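Local coordinates for E3 SUMO-protein ligase SIZ1 (Saccharomyces cerevisiae, PDB 3I2D) that acts as an E3 ligase that promotes attachment of SUMO to septins and PCNA, at residues A105-L110 and K176-Q181; H281-L284 and T288-C291. One frame throughout, in Å; residues are numbered along the deposited sequence.

Contact 1: residues A105-L110 and K176-Q181; sequences ADYNLL and KPYTQQ
Tyr107 reaches out from helix 104-111 and lays one face of its ring against Tyr178, which sits in the loop between strands 169-170 and 182-191. Tyr107 CB is 3.5 Å from Tyr178 CD1, and Tyr107 CG is 3.6 Å from Tyr178 CD1. With CG anti to the backbone N (chi1 -172°), the Tyr107 ring reaches across to the loop backbone. There Tyr107 CE1 meets the backbone N of Tyr178 at 3.5 Å, over the face and toward the rim. Tyr107 CE1 also passes 3.9 Å from the carbonyl O of Lys176. Tyr107 CZ is the last atom along the ring to meet Tyr178 N, at 3.8 Å. This is surface packing within the PINIT domain, between a short helix and the loop leading into strand 182-191. The two rings form an offset edge-to-face pair, with centroids 5.6 Å apart and planes at 86°. Tyr178 supplies the edge. Its CB adds a CH-pi contact, 4.3 Å from the Tyr107 ring centroid and 8° off the normal. If an alanine stood in place of Tyr107, the edge of Tyr178 would probably lose its aromatic partner and a gap would open beside the loop backbone. No hydrogen bond joins the segments. Nearby, Asp106 pairs with Arg78 in a salt bridge, tying the helix to strand 74-90.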
loop_
_atom_site.group_PDB
_atom_site.type_symbol
_atom_site.label_atom_id
_atom_site.label_comp_id
_atom_site.label_asym_id
_atom_site.label_seq_id
_atom_site.Cartn_x
_atom_site.Cartn_y
_atom_site.Cartn_z
ATOM N N ALA A 105 14.647 2.777 -23.235
ATOM C CA ALA A 105 13.626 2.002 -22.533
ATOM C C ALA A 105 13.105 2.625 -21.234
ATOM O O ALA A 105 11.918 2.517 -20.922
ATOM C CB ALA A 105 14.153 0.596 -22.261
ATOM N N ASP A 106 13.986 3.271 -20.478
ATOM C CA ASP A 106 13.579 3.887 -19.225
ATOM C C ASP A 106 12.782 5.180 -19.418
ATOM O O ASP A 106 11.617 5.258 -19.036
ATOM C CB ASP A 106 14.802 4.181 -18.341
ATOM C CG ASP A 106 15.481 2.916 -17.812
ATOM O OD1 ASP A 106 14.784 1.895 -17.610
ATOM O OD2 ASP A 106 16.715 2.959 -17.575
ATOM N N TYR A 107 13.411 6.189 -20.016
ATOM C CA TYR A 107 12.765 7.484 -20.221
ATOM C C TYR A 107 11.333 7.400 -20.711
ATOM O O TYR A 107 10.563 8.341 -20.554
ATOM C CB TYR A 107 13.555 8.353 -21.207
ATOM C CG TYR A 107 13.009 9.762 -21.273
ATOM C CD1 TYR A 107 13.365 10.709 -20.311
ATOM C CD2 TYR A 107 12.039 10.112 -22.207
ATOM C CE1 TYR A 107 12.758 11.971 -20.268
ATOM C CE2 TYR A 107 11.426 11.366 -22.172
ATOM C CZ TYR A 107 11.785 12.289 -21.199
ATOM O OH TYR A 107 11.153 13.511 -21.135
ATOM N N ASN A 108 10.981 6.275 -21.315
ATOM C CA ASN A 108 9.642 6.081 -21.855
ATOM C C ASN A 108 8.538 6.040 -20.798
ATOM O O ASN A 108 7.729 6.972 -20.670
ATOM C CB ASN A 108 9.612 4.789 -22.668
ATOM C CG ASN A 108 10.714 4.736 -23.713
ATOM O OD1 ASN A 108 10.934 3.699 -24.346
ATOM N ND2 ASN A 108 11.410 5.855 -23.902
ATOM N N LEU A 109 8.506 4.944 -20.051
ATOM C CA LEU A 109 7.508 4.749 -19.017
ATOM C C LEU A 109 7.192 6.040 -18.262
ATOM O O LEU A 109 6.037 6.316 -17.931
ATOM C CB LEU A 109 8.006 3.691 -18.032
ATOM C CG LEU A 109 8.760 2.481 -18.601
ATOM C CD1 LEU A 109 8.896 1.390 -17.520
ATOM C CD2 LEU A 109 8.009 1.939 -19.809
ATOM N N LEU A 110 8.225 6.835 -18.007
ATOM C CA LEU A 110 8.082 8.075 -17.251
ATOM C C LEU A 110 7.560 9.271 -18.044
ATOM O O LEU A 110 6.856 10.133 -17.501
ATOM C CB LEU A 110 9.431 8.431 -16.614
ATOM C CG LEU A 110 10.203 7.250 -16.015
ATOM C CD1 LEU A 110 11.499 7.732 -15.406
ATOM C CD2 LEU A 110 9.360 6.553 -14.972
ATOM N N LYS A 176 15.602 15.586 -16.302
ATOM C CA LYS A 176 15.907 16.438 -17.445
ATOM C C LYS A 176 15.500 15.669 -18.711
ATOM O O LYS A 176 15.183 14.477 -18.633
ATOM C CB LYS A 176 17.399 16.783 -17.468
ATOM C CG LYS A 176 17.789 17.916 -16.526
ATOM C CD LYS A 176 19.291 18.205 -16.602
ATOM C CE LYS A 176 19.687 19.398 -15.734
ATOM N NZ LYS A 176 18.908 20.612 -16.097
ATOM N N PRO A 177 15.482 16.341 -19.884
ATOM C CA PRO A 177 15.106 15.717 -21.164
ATOM C C PRO A 177 15.965 14.542 -21.651
ATOM O O PRO A 177 17.192 14.593 -21.612
ATOM C CB PRO A 177 15.127 16.896 -22.135
ATOM C CG PRO A 177 14.716 18.060 -21.262
ATOM C CD PRO A 177 15.562 17.810 -20.030
ATOM N N TYR A 178 15.286 13.492 -22.108
ATOM C CA TYR A 178 15.888 12.257 -22.627
ATOM C C TYR A 178 17.415 12.156 -22.579
ATOM O O TYR A 178 17.971 11.482 -21.708
ATOM C CB TYR A 178 15.419 12.025 -24.070
ATOM C CG TYR A 178 15.774 10.661 -24.614
ATOM C CD1 TYR A 178 15.183 9.507 -24.091
ATOM C CD2 TYR A 178 16.719 10.518 -25.628
ATOM C CE1 TYR A 178 15.526 8.240 -24.565
ATOM C CE2 TYR A 178 17.073 9.254 -26.111
ATOM C CZ TYR A 178 16.474 8.124 -25.573
ATOM O OH TYR A 178 16.832 6.879 -26.032
ATOM N N THR A 179 18.073 12.801 -23.547
ATOM C CA THR A 179 19.539 12.822 -23.658
ATOM C C THR A 179 20.104 14.024 -22.898
ATOM O O THR A 179 20.346 15.086 -23.477
ATOM C CB THR A 179 20.016 12.938 -25.136
ATOM O OG1 THR A 179 19.365 14.052 -25.767
ATOM C CG2 THR A 179 19.729 11.654 -25.903
ATOM N N GLN A 180 20.308 13.845 -21.601
ATOM C CA GLN A 180 20.832 14.896 -20.748
ATOM C C GLN A 180 20.954 14.312 -19.346
ATOM O O GLN A 180 19.966 13.890 -18.742
ATOM C CB GLN A 180 19.882 16.096 -20.759
ATOM C CG GLN A 180 20.413 17.331 -20.062
ATOM C CD GLN A 180 19.541 18.550 -20.312
ATOM O OE1 GLN A 180 19.715 19.600 -19.685
ATOM N NE2 GLN A 180 18.595 18.417 -21.238
ATOM N N GLN A 181 22.186 14.272 -18.852
ATOM C CA GLN A 181 22.492 13.733 -17.536
ATOM C C GLN A 181 21.657 14.334 -16.411
ATOM O O GLN A 181 21.324 15.525 -16.423
ATOM C CB GLN A 181 23.974 13.929 -17.237
ATOM C CG GLN A 181 24.339 13.659 -15.803
ATOM C CD GLN A 181 25.714 14.180 -15.460
ATOM O OE1 GLN A 181 26.713 13.697 -15.987
ATOM N NE2 GLN A 181 25.775 15.178 -14.579
#

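Contact 2: residues H281-L284 and T288-C291; sequences HSQL and TWQC. With ZN (zinc ion), chain B.
Gln283 and Thr288 bring the end of helix 276-285 and the following loop together, their CA atoms 6.4 Å apart, and at Trp289 the loop backbone takes a left-handed helical conformation (phi 49°, psi 60°). Both segments belong to the SP-RING zinc finger. The contact closes the short turn between its helix and a zinc-binding cysteine. Gln283 carries it. Its chain bends at chi2, which turns the amide toward the loop backbone. Gln283 OE1 accepts a backbone hydrogen bond from Thr288 N at 2.8 Å, with the donor tilted from the carbonyl plane. Trp289 N also points at Gln283 OE1, but the modelled distance is too short to trust. On the other side of the amide, Gln283 NE2 donates to Thr288 OG1 at 3.3 Å. That oxygen lies close to the amide plane. The Thr288 N and Thr288 OG1 bonds use both ends of the amide and probably limit its rotation. The aliphatic part of Gln283 packs on Trp289. Gln283 CG sits 3.9 Å from the centroid of the six-membered ring of Trp289, directly over the face, as a CH-pi contact. Gln283 OE1 is also above the indole, offset toward the rim. The amide and ring planes are 56° apart. Trp289 also touches Pro72 and Phe73, which places the indole against the PINIT part of the chain. Two residues on, Cys291 turns its side chain away from the helix. With Cys268, His270 and Cys294 it completes the zinc site, its SG 2.3 Å from the zinc ion.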
loop_
_atom_site.group_PDB
_atom_site.type_symbol
_atom_site.label_atom_id
_atom_site.label_comp_id
_atom_site.label_asym_id
_atom_site.label_seq_id
_atom_site.Cartn_x
_atom_site.Cartn_y
_atom_site.Cartn_z
ATOM N N HIS A 281 -9.112 3.525 -1.205
ATOM C CA HIS A 281 -8.744 4.929 -1.378
ATOM C C HIS A 281 -8.275 5.456 -0.029
ATOM O O HIS A 281 -7.480 6.373 0.038
ATOM C CB HIS A 281 -9.936 5.745 -1.877
ATOM C CG HIS A 281 -9.996 5.853 -3.368
ATOM N ND1 HIS A 281 -9.219 6.739 -4.078
ATOM C CD2 HIS A 281 -10.688 5.135 -4.286
ATOM C CE1 HIS A 281 -9.425 6.563 -5.373
ATOM N NE2 HIS A 281 -10.311 5.596 -5.526
ATOM N N SER A 282 -8.788 4.862 1.043
ATOM C CA SER A 282 -8.410 5.223 2.396
ATOM C C SER A 282 -7.014 4.663 2.694
ATOM O O SER A 282 -6.178 5.342 3.273
ATOM C CB SER A 282 -9.393 4.633 3.388
ATOM O OG SER A 282 -9.049 5.063 4.686
ATOM N N GLN A 283 -6.765 3.419 2.300
ATOM C CA GLN A 283 -5.457 2.816 2.526
ATOM C C GLN A 283 -4.358 3.553 1.750
ATOM O O GLN A 283 -3.237 3.709 2.240
ATOM C CB GLN A 283 -5.466 1.323 2.131
ATOM C CG GLN A 283 -6.298 0.456 3.050
ATOM C CD GLN A 283 -5.992 0.724 4.517
ATOM O OE1 GLN A 283 -4.862 0.570 4.962
ATOM N NE2 GLN A 283 -7.003 1.138 5.270
ATOM N N LEU A 284 -4.677 4.020 0.545
ATOM C CA LEU A 284 -3.671 4.706 -0.246
ATOM C C LEU A 284 -3.199 5.968 0.447
ATOM O O LEU A 284 -2.035 6.319 0.356
ATOM C CB LEU A 284 -4.206 5.050 -1.633
ATOM C CG LEU A 284 -3.319 6.020 -2.416
ATOM C CD1 LEU A 284 -1.971 5.375 -2.735
ATOM C CD2 LEU A 284 -4.044 6.445 -3.668
ATOM N N THR A 288 -3.108 1.652 6.930
ATOM C CA THR A 288 -3.245 0.996 8.215
ATOM C C THR A 288 -3.491 -0.490 7.986
ATOM O O THR A 288 -3.049 -1.322 8.763
ATOM C CB THR A 288 -4.439 1.555 8.975
ATOM O OG1 THR A 288 -5.644 1.259 8.250
ATOM C CG2 THR A 288 -4.289 3.049 9.144
ATOM N N TRP A 289 -4.185 -0.806 6.897
ATOM C CA TRP A 289 -4.532 -2.180 6.546
ATOM C C TRP A 289 -5.131 -2.880 7.755
ATOM O O TRP A 289 -4.598 -3.877 8.251
ATOM C CB TRP A 289 -3.319 -2.945 5.996
ATOM C CG TRP A 289 -2.855 -2.399 4.659
ATOM C CD1 TRP A 289 -1.805 -1.561 4.436
ATOM C CD2 TRP A 289 -3.512 -2.554 3.395
ATOM N NE1 TRP A 289 -1.771 -1.170 3.116
ATOM C CE2 TRP A 289 -2.809 -1.767 2.457
ATOM C CE3 TRP A 289 -4.633 -3.278 2.965
ATOM C CZ2 TRP A 289 -3.189 -1.680 1.114
ATOM C CZ3 TRP A 289 -5.014 -3.194 1.628
ATOM C CH2 TRP A 289 -4.292 -2.398 0.719
ATOM N N GLN A 290 -6.241 -2.300 8.215
ATOM C CA GLN A 290 -7.030 -2.762 9.347
ATOM C C GLN A 290 -8.493 -2.601 9.003
ATOM O O GLN A 290 -8.902 -1.581 8.454
ATOM C CB GLN A 290 -6.770 -1.926 10.583
ATOM C CG GLN A 290 -5.536 -2.296 11.329
ATOM C CD GLN A 290 -5.459 -1.590 12.657
ATOM O OE1 GLN A 290 -4.718 -2.010 13.547
ATOM N NE2 GLN A 290 -6.218 -0.504 12.802
ATOM N N CYS A 291 -9.288 -3.598 9.346
ATOM C CA CYS A 291 -10.698 -3.533 9.059
ATOM C C CYS A 291 -11.317 -2.353 9.808
ATOM O O CYS A 291 -11.050 -2.167 10.989
ATOM C CB CYS A 291 -11.363 -4.853 9.470
ATOM S SG CYS A 291 -13.144 -4.926 9.206
HETATM ZN ZN ZN B . -13.536 -7.056 10.036
#

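In the fold
Contacts 1 and 2 belong to different domains and follow one another along the chain. Contact 1 lies in the PINIT domain and closes before contact 2, in the SP-RING finger, begins. Their centres are about 34 Å apart and their nearest atoms about 17 Å, so they do not touch. Contact 1 is peripheral, with its centre about 27 Å from the centre of the chain. The centre of contact 2 is about 8 Å from the centre of the chain, where the finger meets the PINIT domain. Only contact 2 holds a zinc ligand. The SP-RING finger mediates interaction with UBC9 and is required for E3 activity. Contact 1 lies away from that metal site.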